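Local structure of protein tudor (Drosophila melanogaster, 4Q5W) at residues E113-A116 with I117-K120; R162-I166 with Y167-Q171; S26-D29 with I30-K34; T127-D130 with A131-S135. The protein acts in germ-cell formation and probably in the piRNA pathway, and binds methylated partner proteins; this chain is its extended Tudor 9 module. All coordinates share one frame; numbering follows the deposited sequence. Where two conformers were deposited one is given.

In the fold
All four contacts are local, each made within a few residues of one chain. Interactions 1 and 2 sit at the starts of helices 116-120 and 166-182 and touch each other; Tyr167 OH reaches Pro114 O at 2.7 Å. Interaction 4, on helix 122-134, packs against interaction 2 through Phe129 and Ile166. These three cluster on the five-stranded sheet side of the module. Interaction 3, on helix 25-37, stands apart, its centre about 27 Å from that of interaction 4. Interactions 1 and 2 set an aliphatic group over a ring beside a helix start. Interaction 4 does so in the last turns of its helix, with Phe129, Leu132 and Leu133 buried. Interaction 3 is mainly aliphatic, burying Met28 and Ile31 on a more exposed helix.

Interaction 1: residues E113-A116 with I117-K120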
ATOM      1  N   GLU A 113      -3.045  13.506   8.850  1.00 11.83           N
ATOM      2  CA  GLU A 113      -2.893  14.247  10.085  1.00 13.09           C
ATOM      3  C   GLU A 113      -3.182  13.313  11.270  1.00 13.26           C
ATOM      4  O   GLU A 113      -3.888  12.314  11.112  1.00 11.40           O
ATOM      5  CB  GLU A 113      -3.839  15.444  10.064  1.00 14.92           C
ATOM      6  CG  GLU A 113      -3.476  16.457   8.974  1.00 16.40           C
ATOM      7  CD  GLU A 113      -4.625  17.376   8.630  1.00 17.35           C
ATOM      8  OE1 GLU A 113      -5.531  16.933   7.883  1.00 18.35           O
ATOM      9  OE2 GLU A 113      -4.616  18.529   9.103  1.00 20.60           O
ATOM     10  N   PRO A 114      -2.589  13.602  12.442  1.00 16.54           N
ATOM     11  CA  PRO A 114      -2.772  12.755  13.623  1.00 16.22           C
ATOM     12  C   PRO A 114      -4.101  13.000  14.318  1.00 19.38           C
ATOM     13  O   PRO A 114      -4.630  14.112  14.275  1.00 13.34           O
ATOM     14  CB  PRO A 114      -1.633  13.201  14.547  1.00 17.77           C
ATOM     15  CG  PRO A 114      -1.400  14.602  14.187  1.00 21.71           C
ATOM     16  CD  PRO A 114      -1.598  14.662  12.690  1.00 20.08           C
ATOM     17  N   SER A 115      -4.635  11.970  14.960  1.00 15.10           N
ATOM     18  CA  SER A 115      -5.834  12.134  15.775  1.00 13.60           C
ATOM     19  C   SER A 115      -5.890  11.071  16.858  1.00 16.68           C
ATOM     20  O   SER A 115      -5.733   9.881  16.576  1.00 14.21           O
ATOM     21  CB  SER A 115      -7.095  12.048  14.914  1.00 17.59           C
ATOM     22  OG  SER A 115      -8.254  12.042  15.732  1.00 17.71           O
ATOM     23  N   ALA A 116      -6.114  11.492  18.100  1.00 18.40           N
ATOM     24  CA  ALA A 116      -6.241  10.535  19.194  1.00 17.61           C
ATOM     25  C   ALA A 116      -7.403   9.560  18.973  1.00 17.61           C
ATOM     26  O   ALA A 116      -7.401   8.451  19.509  1.00 15.21           O
ATOM     27  CB  ALA A 116      -6.389  11.259  20.531  1.00 19.60           C
ATOM     28  N   ILE A 117      -8.388   9.970  18.180  1.00 17.06           N
ATOM     29  CA  ILE A 117      -9.489   9.085  17.839  1.00 12.22           C
ATOM     30  C   ILE A 117      -8.947   7.876  17.089  1.00 14.98           C
ATOM     31  O   ILE A 117      -9.348   6.742  17.342  1.00 15.52           O
ATOM     32  CB  ILE A 117     -10.561   9.810  16.991  1.00 14.10           C
ATOM     33  CG1 ILE A 117     -11.174  10.960  17.803  1.00 13.80           C
ATOM     34  CG2 ILE A 117     -11.642   8.830  16.557  1.00 16.45           C
ATOM     35  CD1 ILE A 117     -12.104  11.866  16.997  1.00 14.34           C
ATOM     36  N   PHE A 118      -8.005   8.122  16.185  1.00 15.71           N
ATOM     37  CA  PHE A 118      -7.429   7.042  15.404  1.00 13.55           C
ATOM     38  C   PHE A 118      -6.578   6.133  16.280  1.00 16.16           C
ATOM     39  O   PHE A 118      -6.554   4.918  16.075  1.00 16.74           O
ATOM     40  CB  PHE A 118      -6.549   7.575  14.277  1.00 12.40           C
ATOM     41  CG  PHE A 118      -7.258   8.476  13.305  1.00 14.15           C
ATOM     42  CD1 PHE A 118      -8.632   8.423  13.145  1.00 13.64           C
ATOM     43  CD2 PHE A 118      -6.533   9.375  12.540  1.00 12.77           C
ATOM     44  CE1 PHE A 118      -9.273   9.257  12.229  1.00 16.06           C
ATOM     45  CE2 PHE A 118      -7.162  10.203  11.633  1.00 16.10           C
ATOM     46  CZ  PHE A 118      -8.539  10.146  11.479  1.00 14.15           C
ATOM     47  N   GLU A 119      -5.863   6.719  17.241  1.00 15.67           N
ATOM     48  CA  GLU A 119      -4.913   5.953  18.052  1.00 16.78           C
ATOM     49  C   GLU A 119      -5.583   5.150  19.165  1.00 16.07           C
ATOM     50  O   GLU A 119      -5.090   4.094  19.574  1.00 16.64           O
ATOM     51  CB  GLU A 119      -3.855   6.877  18.664  1.00 18.46           C
ATOM     52  CG  GLU A 119      -3.116   7.732  17.646  1.00 21.88           C
ATOM     53  CD  GLU A 119      -2.315   6.911  16.655  1.00 27.53           C
ATOM     54  OE1 GLU A 119      -1.946   5.756  16.977  1.00 20.78           O
ATOM     55  OE2 GLU A 119      -2.050   7.427  15.549  1.00 29.45           O
ATOM     56  N   LYS A 120      -6.695   5.662  19.666  1.00 13.98           N
ATOM     57  CA  LYS A 120      -7.401   5.024  20.766  1.00 15.61           C
ATOM     58  C   LYS A 120      -8.367   3.956  20.263  1.00 14.61           C
ATOM     59  O   LYS A 120      -8.890   3.159  21.041  1.00 15.89           O
ATOM     60  CB  LYS A 120      -8.136   6.085  21.588  1.00 18.55           C
ATOM     61  CG  LYS A 120      -7.196   6.924  22.447  1.00 25.71           C
ATOM     62  CD  LYS A 120      -7.907   8.070  23.154  1.00 37.26           C
ATOM     63  CE  LYS A 120      -6.977   8.737  24.168  1.00 47.49           C
ATOM     64  NZ  LYS A 120      -7.686   9.668  25.095  1.00 52.58           N
TER
HETATM   65  O   HOH W   1      -3.311   9.533  14.293  1.00 16.73           O
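Ser115 presses CB against one face of the Phe118 ring. CB lies 3.8 Å from the centroid of the Phe118 ring, offset toward the rim, in a CH-pi contact. Phe118 CG is anti to its own carbonyl carbon (chi1 -59°), which folds the ring back beneath Ser115. At the ring edge, Glu113 O is 3.9 Å from Phe118 CE2. This is the close-packed, buried part. The Ser115 hydroxyl turns to the helix start: OG accepts from Ile117 N at 3.2 Å and also pairs with Gln171 of helix 166-182. Ser115 O takes Glu119 N at 3.2 Å and a weaker bond from Phe118 N. With the ring of Phe118 cut back to an alanine, a gap is likely to open under Ser115 CB, and the serine would be less firmly placed for its cap.

The other side is looser and wetter. Ala116, Glu119 and Lys120 are exposed. A water accepts from Ser115 N at 2.9 Å and donates to Glu119 OE2 at 2.8 Å, so the bent glutamate chain reaches back to the loop through one water. The extended Lys120 chain runs outward, with only its first carbons near Ala116 O. Ser115 thus forms a serine N-cap, typical of a helix start, where strand 108-112 gives way to helix 116-120.

Interaction 2: residues R162-I166 with Y167-Q171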
ATOM      1  N   ARG A 162     -18.494  13.343  -4.357  1.00 18.80           N
ATOM      2  CA  ARG A 162     -18.692  13.696  -2.954  1.00 23.34           C
ATOM      3  C   ARG A 162     -17.607  14.630  -2.451  1.00 25.20           C
ATOM      4  O   ARG A 162     -17.847  15.434  -1.554  1.00 23.71           O
ATOM      5  CB  ARG A 162     -18.689  12.448  -2.070  1.00 20.83           C
ATOM      6  CG  ARG A 162     -19.750  11.421  -2.403  1.00 22.26           C
ATOM      7  CD  ARG A 162     -19.482  10.133  -1.642  1.00 25.25           C
ATOM      8  NE  ARG A 162     -18.240   9.485  -2.062  1.00 23.70           N
ATOM      9  CZ  ARG A 162     -17.696   8.444  -1.434  1.00 23.55           C
ATOM     10  NH1 ARG A 162     -16.567   7.904  -1.879  1.00 17.91           N
ATOM     11  NH2 ARG A 162     -18.289   7.942  -0.356  1.00 29.34           N
ATOM     12  N   SER A 163     -16.411  14.506  -3.024  1.00 21.72           N
ATOM     13  CA  SER A 163     -15.228  15.186  -2.507  1.00 18.24           C
ATOM     14  C   SER A 163     -15.158  15.033  -0.992  1.00 21.16           C
ATOM     15  O   SER A 163     -15.001  16.007  -0.257  1.00 18.92           O
ATOM     16  CB  SER A 163     -15.195  16.658  -2.910  1.00 20.18           C
ATOM     17  OG  SER A 163     -14.831  16.803  -4.275  1.00 25.37           O
ATOM     18  N   LEU A 164     -15.276  13.796  -0.536  1.00 16.94           N
ATOM     19  CA  LEU A 164     -15.327  13.514   0.886  1.00 17.14           C
ATOM     20  C   LEU A 164     -13.978  13.767   1.555  1.00 16.46           C
ATOM     21  O   LEU A 164     -12.949  13.267   1.099  1.00 14.08           O
ATOM     22  CB  LEU A 164     -15.787  12.084   1.093  1.00 18.84           C
ATOM     23  CG  LEU A 164     -16.012  11.624   2.519  1.00 20.19           C
ATOM     24  CD1 LEU A 164     -17.289  10.808   2.552  1.00 23.73           C
ATOM     25  CD2 LEU A 164     -14.806  10.811   2.983  1.00 19.31           C
ATOM     26  N   LYS A 165     -13.992  14.557   2.626  1.00 14.45           N
ATOM     27  CA  LYS A 165     -12.768  14.947   3.320  1.00 15.49           C
ATOM     28  C   LYS A 165     -12.432  13.866   4.323  1.00 15.97           C
ATOM     29  O   LYS A 165     -13.066  13.762   5.375  1.00 15.15           O
ATOM     30  CB  LYS A 165     -12.965  16.285   4.038  1.00 22.00           C
ATOM     31  CG  LYS A 165     -13.432  17.410   3.121  1.00 24.52           C
ATOM     32  CD  LYS A 165     -13.689  18.706   3.893  1.00 24.35           C
ATOM     33  CE  LYS A 165     -13.838  19.883   2.929  1.00 30.31           C
ATOM     34  NZ  LYS A 165     -14.073  21.190   3.612  1.00 28.31           N
ATOM     35  N   ILE A 166     -11.442  13.050   3.995  1.00 13.70           N
ATOM     36  CA  ILE A 166     -11.261  11.791   4.707  1.00 13.28           C
ATOM     37  C   ILE A 166     -10.858  11.941   6.170  1.00 10.76           C
ATOM     38  O   ILE A 166     -11.352  11.212   7.019  1.00 10.89           O
ATOM     39  CB  ILE A 166     -10.314  10.863   3.946  1.00 14.35           C
ATOM     40  CG1 ILE A 166     -10.941  10.509   2.601  1.00 17.28           C
ATOM     41  CG2 ILE A 166     -10.060   9.581   4.733  1.00 14.43           C
ATOM     42  CD1 ILE A 166      -9.987   9.837   1.639  1.00 19.49           C
ATOM     43  N   TYR A 167      -9.978  12.888   6.473  1.00  9.77           N
ATOM     44  CA  TYR A 167      -9.521  13.060   7.852  1.00 11.27           C
ATOM     45  C   TYR A 167     -10.702  13.387   8.766  1.00 13.01           C
ATOM     46  O   TYR A 167     -10.932  12.722   9.786  1.00 12.77           O
ATOM     47  CB  TYR A 167      -8.431  14.139   7.926  1.00 10.35           C
ATOM     48  CG  TYR A 167      -7.992  14.506   9.334  1.00 15.19           C
ATOM     49  CD1 TYR A 167      -7.321  13.592  10.132  1.00 14.06           C
ATOM     50  CD2 TYR A 167      -8.228  15.777   9.854  1.00 16.92           C
ATOM     51  CE1 TYR A 167      -6.910  13.922  11.416  1.00 13.80           C
ATOM     52  CE2 TYR A 167      -7.814  16.116  11.141  1.00 17.75           C
ATOM     53  CZ  TYR A 167      -7.155  15.175  11.914  1.00 14.72           C
ATOM     54  OH  TYR A 167      -6.734  15.496  13.184  1.00 15.58           O
ATOM     55  N   GLU A 168     -11.468  14.399   8.383  1.00 11.65           N
ATOM     56  CA  GLU A 168     -12.615  14.806   9.163  1.00 13.15           C
ATOM     57  C   GLU A 168     -13.745  13.780   9.126  1.00 13.50           C
ATOM     58  O   GLU A 168     -14.366  13.518  10.148  1.00 11.09           O
ATOM     59  CB  GLU A 168     -13.102  16.184   8.718  1.00 11.00           C
ATOM     60  CG  GLU A 168     -12.097  17.297   9.011  1.00 13.53           C
ATOM     61  CD  GLU A 168     -11.030  17.465   7.941  1.00 14.92           C
ATOM     62  OE1 GLU A 168     -11.044  16.706   6.950  1.00 17.24           O
ATOM     63  OE2 GLU A 168     -10.176  18.373   8.091  1.00 16.23           O
ATOM     64  N   HIS A 169     -14.017  13.206   7.955  1.00 10.06           N
ATOM     65  CA  HIS A 169     -15.105  12.244   7.837  1.00 12.69           C
ATOM     66  C   HIS A 169     -14.840  10.961   8.613  1.00 12.77           C
ATOM     67  O   HIS A 169     -15.745  10.388   9.232  1.00 10.00           O
ATOM     68  CB  HIS A 169     -15.356  11.885   6.376  1.00 10.54           C
ATOM     69  CG  HIS A 169     -16.691  11.264   6.142  1.00 12.35           C
ATOM     70  ND1 HIS A 169     -17.857  11.998   6.135  1.00 12.84           N
ATOM     71  CD2 HIS A 169     -17.056   9.972   5.957  1.00 12.88           C
ATOM     72  CE1 HIS A 169     -18.880  11.188   5.927  1.00 12.45           C
ATOM     73  NE2 HIS A 169     -18.421   9.956   5.804  1.00 12.32           N
ATOM     74  N   LEU A 170     -13.593  10.511   8.586  1.00 11.00           N
ATOM     75  CA  LEU A 170     -13.237   9.272   9.279  1.00 11.61           C
ATOM     76  C   LEU A 170     -13.396   9.441  10.784  1.00  9.65           C
ATOM     77  O   LEU A 170     -13.905   8.551  11.467  1.00 12.59           O
ATOM     78  CB  LEU A 170     -11.811   8.856   8.943  1.00  9.26           C
ATOM     79  CG  LEU A 170     -11.374   7.494   9.475  1.00 11.95           C
ATOM     80  CD1 LEU A 170     -12.293   6.373   8.981  1.00  9.96           C
ATOM     81  CD2 LEU A 170      -9.938   7.223   9.063  1.00 14.31           C
ATOM     82  N   GLN A 171     -12.978  10.592  11.299  1.00  9.82           N
ATOM     83  CA  GLN A 171     -13.179  10.881  12.717  1.00 12.31           C
ATOM     84  C   GLN A 171     -14.657  10.868  13.075  1.00 15.92           C
ATOM     85  O   GLN A 171     -15.055  10.304  14.100  1.00 15.44           O
ATOM     86  CB  GLN A 171     -12.601  12.238  13.079  1.00 11.73           C
ATOM     87  CG  GLN A 171     -11.087  12.280  13.120  1.00 14.23           C
ATOM     88  CD  GLN A 171     -10.574  13.673  13.391  1.00 21.93           C
ATOM     89  OE1 GLN A 171     -10.200  14.000  14.519  1.00 28.45           O
ATOM     90  NE2 GLN A 171     -10.549  14.506  12.357  1.00 19.01           N
TER
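Leu164 lays its CD1 methyl squarely over the His169 ring. The methyl carbon CD1 is 3.5 Å from the centroid of the His169 ring and only 9° off the ring normal, a well-centred CH-pi contact. The two side chains cross at about a right angle. The other methyl, CD2, sits 3.6 Å from His169 CB, so the leucine fork spans both the ring and its stem. The imidazole is swung back beside the loop by the chi1 of His169, -162°, which sets CG trans to the backbone N. Lys165 holds the N-cap position of helix 166-182, and its carbonyl O accepts His169 N at 2.8 Å in the first helical turn. The loop thus passes from strand 153-158 into the helix with leucine and histidine packed across the junction.

Further on, Gln171 NE2 lies over the centre of the Tyr167 ring, 3.3 Å above its plane. The same NE2 donates to Tyr167 O, approaching from above the carbonyl plane. Tyr167 OH pairs with Pro114 O. Beside the cap, Glu168 bends at chi2 and brings OE1 to 3.5 Å from Lys165 CB. The extended lysine chain carries NZ away, 6.4 Å from Glu168 OE1.

Interaction 3: residues S26-D29 with I30-K34; sequences SLMD and IICEK
Met28 O receives Cys32 N at 3.0 Å. Three more backbone bonds of the same i to i+4 kind satisfy the neighbouring carbonyls. Ile30 N donates to Ser26 O, Ile31 N to Leu27 O, and Glu33 N to Asp29 O, the last at 2.9 Å. Lys34 N continues the series to Ile30 O, also at 2.9 Å. Each of these carbonyls therefore has an amide partner one turn on, as in any regular alpha-helix. Cys32 O has a side-chain donor, Asn36 ND2.

The apolar groups pack alongside this ladder. Met28 is bent at chi2 and chi3, which curls its methyl back: CE lies 4.0 Å from Ile31 CB. CE also comes near Cys32 SG in one of two conformers, so that contact is less certain. Ile31 CD1 meets Leu27 CG at 4.1 Å, and Ile31 CG1 lies 3.2 Å from Leu27 O. Trimming Ile31 to an alanine is likely to leave Leu27 CG without its methyl neighbour. Ser26, Asp29, Ile30 and Glu33 are exposed.

Helix 25-37 lies in the connection between the two beta domains of the extended Tudor module. It follows strand 16-21 of the five-stranded sheet and precedes strand 52-56 of the four-stranded one. Met28 packs on Asp83, Tyr84 and Val106 in loops.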
ATOM      1  N   SER A  26       1.445   4.804 -15.969  1.00 13.35           N
ATOM      2  CA  SER A  26       1.938   4.093 -17.144  1.00 13.81           C
ATOM      3  C   SER A  26       3.155   3.265 -16.789  1.00 14.55           C
ATOM      4  O   SER A  26       3.332   2.174 -17.320  1.00 14.19           O
ATOM      5  CB  SER A  26       2.291   5.047 -18.290  1.00 14.87           C
ATOM      6  OG  SER A  26       1.126   5.628 -18.846  1.00 22.63           O
ATOM      7  N   LEU A  27       3.996   3.794 -15.900  1.00 13.94           N
ATOM      8  CA  LEU A  27       5.160   3.048 -15.430  1.00 12.28           C
ATOM      9  C   LEU A  27       4.737   1.784 -14.688  1.00 15.08           C
ATOM     10  O   LEU A  27       5.334   0.728 -14.874  1.00 16.58           O
ATOM     11  CB  LEU A  27       6.045   3.911 -14.525  1.00 12.11           C
ATOM     12  CG  LEU A  27       7.178   3.168 -13.804  1.00 16.90           C
ATOM     13  CD1 LEU A  27       8.151   2.548 -14.805  1.00 18.62           C
ATOM     14  CD2 LEU A  27       7.909   4.082 -12.826  1.00 19.65           C
ATOM     15  N   MET A  28       3.724   1.893 -13.830  1.00 15.05           N
ATOM     16  CA  MET A  28       3.215   0.725 -13.114  1.00 15.44           C
ATOM     17  C   MET A  28       2.670  -0.309 -14.112  1.00 14.75           C
ATOM     18  O   MET A  28       2.897  -1.511 -13.973  1.00 15.19           O
ATOM     19  CB  MET A  28       2.120   1.133 -12.115  1.00 11.10           C
ATOM     20  CG  MET A  28       1.693   0.031 -11.152  1.00 14.54           C
ATOM     21  SD  MET A  28       2.983  -0.416  -9.973  1.00 13.50           S
ATOM     22  CE  MET A  28       3.561  -1.992 -10.623  1.00 15.60           C
ATOM     23  N   ASP A  29       1.946   0.166 -15.117  1.00 18.32           N
ATOM     24  CA  ASP A  29       1.392  -0.728 -16.127  1.00 16.61           C
ATOM     25  C   ASP A  29       2.486  -1.488 -16.866  1.00 15.45           C
ATOM     26  O   ASP A  29       2.332  -2.676 -17.130  1.00 15.26           O
ATOM     27  CB  ASP A  29       0.533   0.030 -17.134  1.00 19.92           C
ATOM     28  CG  ASP A  29      -0.807   0.452 -16.561  1.00 28.10           C
ATOM     29  OD1 ASP A  29      -1.120   0.080 -15.410  1.00 30.87           O
ATOM     30  OD2 ASP A  29      -1.549   1.154 -17.274  1.00 31.62           O
ATOM     31  N   ILE A  30       3.576  -0.799 -17.205  1.00 14.16           N
ATOM     32  CA  ILE A  30       4.687  -1.432 -17.924  1.00 13.32           C
ATOM     33  C   ILE A  30       5.385  -2.471 -17.053  1.00 13.24           C
ATOM     34  O   ILE A  30       5.775  -3.535 -17.537  1.00 17.75           O
ATOM     35  CB  ILE A  30       5.710  -0.380 -18.424  1.00 19.53           C
ATOM     36  CG1 ILE A  30       5.093   0.469 -19.541  1.00 22.20           C
ATOM     37  CG2 ILE A  30       6.954  -1.045 -18.944  1.00 24.47           C
ATOM     38  CD1 ILE A  30       5.799   1.795 -19.773  1.00 20.07           C
ATOM     39  N   ILE A  31       5.542  -2.169 -15.767  1.00 13.36           N
ATOM     40  CA  ILE A  31       6.157  -3.124 -14.843  1.00 11.80           C
ATOM     41  C   ILE A  31       5.336  -4.407 -14.787  1.00 13.81           C
ATOM     42  O   ILE A  31       5.878  -5.505 -14.952  1.00 13.83           O
ATOM     43  CB  ILE A  31       6.341  -2.528 -13.428  1.00 11.85           C
ATOM     44  CG1 ILE A  31       7.317  -1.349 -13.471  1.00 12.54           C
ATOM     45  CG2 ILE A  31       6.807  -3.593 -12.441  1.00 17.00           C
ATOM     46  CD1 ILE A  31       7.451  -0.597 -12.137  1.00 12.62           C
ATOM     47  N   CYS A  32       4.028  -4.255 -14.590  1.00 13.21           N
ATOM     48  CA  CYS A  32       3.106  -5.392 -14.543  0.70 13.02           C
ATOM     49  C   CYS A  32       3.117  -6.194 -15.835  1.00 13.67           C
ATOM     50  O   CYS A  32       3.154  -7.421 -15.814  1.00 14.40           O
ATOM     51  CB  CYS A  32       1.676  -4.922 -14.270  0.70 14.78           C
ATOM     52  SG  CYS A  32       1.396  -4.270 -12.613  0.70 15.44           S
ATOM     53  N   GLU A  33       3.062  -5.496 -16.964  1.00 17.62           N
ATOM     54  CA  GLU A  33       3.047  -6.171 -18.260  1.00 18.31           C
ATOM     55  C   GLU A  33       4.329  -6.970 -18.461  1.00 18.35           C
ATOM     56  O   GLU A  33       4.298  -8.117 -18.899  1.00 20.64           O
ATOM     57  CB  GLU A  33       2.862  -5.175 -19.408  1.00 22.79           C
ATOM     58  CG  GLU A  33       3.315  -5.720 -20.746  1.00 33.27           C
ATOM     59  CD  GLU A  33       2.351  -5.423 -21.870  1.00 48.92           C
ATOM     60  OE1 GLU A  33       2.333  -4.269 -22.353  1.00 50.39           O
ATOM     61  OE2 GLU A  33       1.612  -6.348 -22.274  1.00 57.11           O
ATOM     62  N   LYS A  34       5.462  -6.366 -18.131  1.00 12.83           N
ATOM     63  CA  LYS A  34       6.731  -7.060 -18.316  1.00 13.10           C
ATOM     64  C   LYS A  34       6.891  -8.262 -17.376  1.00 20.01           C
ATOM     65  O   LYS A  34       7.352  -9.334 -17.790  1.00 19.57           O
ATOM     66  CB  LYS A  34       7.893  -6.082 -18.171  1.00 15.92           C
ATOM     67  CG  LYS A  34       8.069  -5.184 -19.392  1.00 18.53           C
ATOM     68  CD  LYS A  34       9.084  -4.086 -19.111  1.00 23.32           C
ATOM     69  CE  LYS A  34       9.383  -3.276 -20.360  1.00 27.28           C
ATOM     70  NZ  LYS A  34      10.101  -4.090 -21.374  1.00 33.96           N
TER

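Interaction 4: residues T127-D130 with A131-S135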
ATOM      1  N   THR A 127     -10.974  -0.404   9.869  1.00 13.93           N
ATOM      2  CA  THR A 127     -12.067  -1.047   9.142  0.50 16.61           C
ATOM      3  C   THR A 127     -13.000  -0.001   8.519  1.00 18.46           C
ATOM      4  O   THR A 127     -13.495  -0.184   7.395  1.00 12.44           O
ATOM      5  CB  THR A 127     -12.849  -2.068  10.020  0.50 20.53           C
ATOM      6  OG1 THR A 127     -13.814  -2.759   9.219  0.50 18.77           O
ATOM      7  CG2 THR A 127     -13.556  -1.385  11.185  0.50 23.37           C
ATOM      8  N   THR A 128     -13.230   1.093   9.242  1.00 12.60           N
ATOM      9  CA  THR A 128     -14.041   2.184   8.713  1.00 14.72           C
ATOM     10  C   THR A 128     -13.330   2.833   7.526  1.00 14.05           C
ATOM     11  O   THR A 128     -13.960   3.149   6.525  1.00 12.78           O
ATOM     12  CB  THR A 128     -14.365   3.220   9.799  1.00 13.30           C
ATOM     13  OG1 THR A 128     -14.959   2.540  10.913  1.00 13.49           O
ATOM     14  CG2 THR A 128     -15.352   4.291   9.277  1.00 10.13           C
ATOM     15  N   PHE A 129     -12.014   3.003   7.635  1.00 11.03           N
ATOM     16  CA  PHE A 129     -11.220   3.616   6.574  1.00 11.65           C
ATOM     17  C   PHE A 129     -11.274   2.719   5.327  1.00 11.81           C
ATOM     18  O   PHE A 129     -11.435   3.205   4.204  1.00 11.86           O
ATOM     19  CB  PHE A 129      -9.776   3.781   7.074  1.00 12.29           C
ATOM     20  CG  PHE A 129      -8.889   4.641   6.198  1.00 12.91           C
ATOM     21  CD1 PHE A 129      -9.410   5.476   5.205  1.00 13.70           C
ATOM     22  CD2 PHE A 129      -7.514   4.619   6.394  1.00 18.04           C
ATOM     23  CE1 PHE A 129      -8.570   6.260   4.422  1.00 15.51           C
ATOM     24  CE2 PHE A 129      -6.665   5.399   5.613  1.00 18.56           C
ATOM     25  CZ  PHE A 129      -7.191   6.215   4.626  1.00 16.71           C
ATOM     26  N   ASP A 130     -11.159   1.407   5.529  1.00 16.62           N
ATOM     27  CA  ASP A 130     -11.201   0.461   4.415  0.70 20.29           C
ATOM     28  C   ASP A 130     -12.503   0.590   3.632  1.00 19.31           C
ATOM     29  O   ASP A 130     -12.498   0.584   2.401  1.00 16.83           O
ATOM     30  CB  ASP A 130     -11.026  -0.984   4.899  0.70 25.06           C
ATOM     31  CG  ASP A 130      -9.586  -1.321   5.240  0.70 29.37           C
ATOM     32  OD1 ASP A 130      -8.669  -0.764   4.598  0.70 29.72           O
ATOM     33  OD2 ASP A 130      -9.372  -2.151   6.149  0.70 36.15           O
ATOM     34  N   ALA A 131     -13.615   0.723   4.349  1.00 15.89           N
ATOM     35  CA  ALA A 131     -14.922   0.847   3.722  1.00 17.13           C
ATOM     36  C   ALA A 131     -15.029   2.164   2.965  1.00 19.00           C
ATOM     37  O   ALA A 131     -15.590   2.211   1.872  1.00 19.99           O
ATOM     38  CB  ALA A 131     -16.012   0.742   4.767  1.00 17.30           C
ATOM     39  N   LEU A 132     -14.488   3.226   3.561  1.00 16.76           N
ATOM     40  CA  LEU A 132     -14.415   4.542   2.935  1.00 17.57           C
ATOM     41  C   LEU A 132     -13.618   4.505   1.625  1.00 16.11           C
ATOM     42  O   LEU A 132     -14.036   5.063   0.597  1.00 18.74           O
ATOM     43  CB  LEU A 132     -13.770   5.523   3.917  1.00 21.71           C
ATOM     44  CG  LEU A 132     -14.066   7.011   3.783  1.00 23.84           C
ATOM     45  CD1 LEU A 132     -15.559   7.215   3.587  1.00 28.88           C
ATOM     46  CD2 LEU A 132     -13.591   7.740   5.029  1.00 24.00           C
ATOM     47  N   LEU A 133     -12.470   3.840   1.658  1.00 17.80           N
ATOM     48  CA  LEU A 133     -11.624   3.747   0.474  1.00 18.73           C
ATOM     49  C   LEU A 133     -12.282   2.886  -0.602  1.00 16.11           C
ATOM     50  O   LEU A 133     -12.200   3.192  -1.790  1.00 20.19           O
ATOM     51  CB  LEU A 133     -10.235   3.200   0.837  1.00 17.16           C
ATOM     52  CG  LEU A 133      -9.359   4.124   1.685  1.00 17.21           C
ATOM     53  CD1 LEU A 133      -8.040   3.461   2.058  1.00 16.23           C
ATOM     54  CD2 LEU A 133      -9.118   5.440   0.969  1.00 22.03           C
ATOM     55  N   ASP A 134     -12.941   1.808  -0.191  1.00 21.37           N
ATOM     56  CA  ASP A 134     -13.636   0.967  -1.153  1.00 26.13           C
ATOM     57  C   ASP A 134     -14.686   1.788  -1.903  1.00 24.17           C
ATOM     58  O   ASP A 134     -14.923   1.577  -3.096  1.00 20.07           O
ATOM     59  CB  ASP A 134     -14.275  -0.242  -0.466  1.00 37.61           C
ATOM     60  CG  ASP A 134     -14.674  -1.326  -1.450  1.00 48.69           C
ATOM     61  OD1 ASP A 134     -13.771  -2.005  -1.986  1.00 52.56           O
ATOM     62  OD2 ASP A 134     -15.888  -1.498  -1.687  1.00 53.69           O
ATOM     63  N   SER A 135     -15.283   2.752  -1.207  1.00 22.13           N
ATOM     64  CA  SER A 135     -16.322   3.585  -1.811  1.00 21.20           C
ATOM     65  C   SER A 135     -15.814   4.510  -2.925  1.00 23.02           C
ATOM     66  O   SER A 135     -16.614   5.051  -3.696  1.00 23.83           O
ATOM     67  CB  SER A 135     -17.096   4.385  -0.746  1.00 24.20           C
ATOM     68  OG  SER A 135     -16.414   5.565  -0.364  1.00 23.42           O
TER
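Leu133 sets its CD1 methyl over one face of the Phe129 ring. CD1 lies 3.9 Å from the centroid of the Phe129 ring, 18° off the normal and shifted toward the rim, a CH-pi contact. The branch carbon CG of Leu133 is 3.6 Å from Phe129 CE1. CD2 approaches CE1 from the same side, so the leucine fork covers this one corner. A chi1 of -169° carries the Phe129 ring along the helix flank, beside the leucine one turn on.

The backbone fixes this spacing. Leu133 N donates to Phe129 O at 2.8 Å. Leu132 N binds Thr128 O at 3.0 Å, and Asp134 N binds Asp130 O. Near the helix end, Ser135 OG donates to Leu132 O at 2.6 Å and also pairs with Arg162.

Further out, strand 5-11 meets the pair: Val11 touches both Phe129 and Leu133, and Ile8 touches Leu133. Ile166 of helix 166-182 packs on Phe129, while Leu132 meets His169. Thr128 OG1 bonds to Leu124 O, a turn back along the helix. Thr127, Asp130, Ala131 and Asp134 are exposed. The side chains of Phe129 and Leu133 meet through CH-pi and dispersion contacts, while Phe129 O and Leu133 N satisfy each other. Such a pair suits the buried face against strand 5-11.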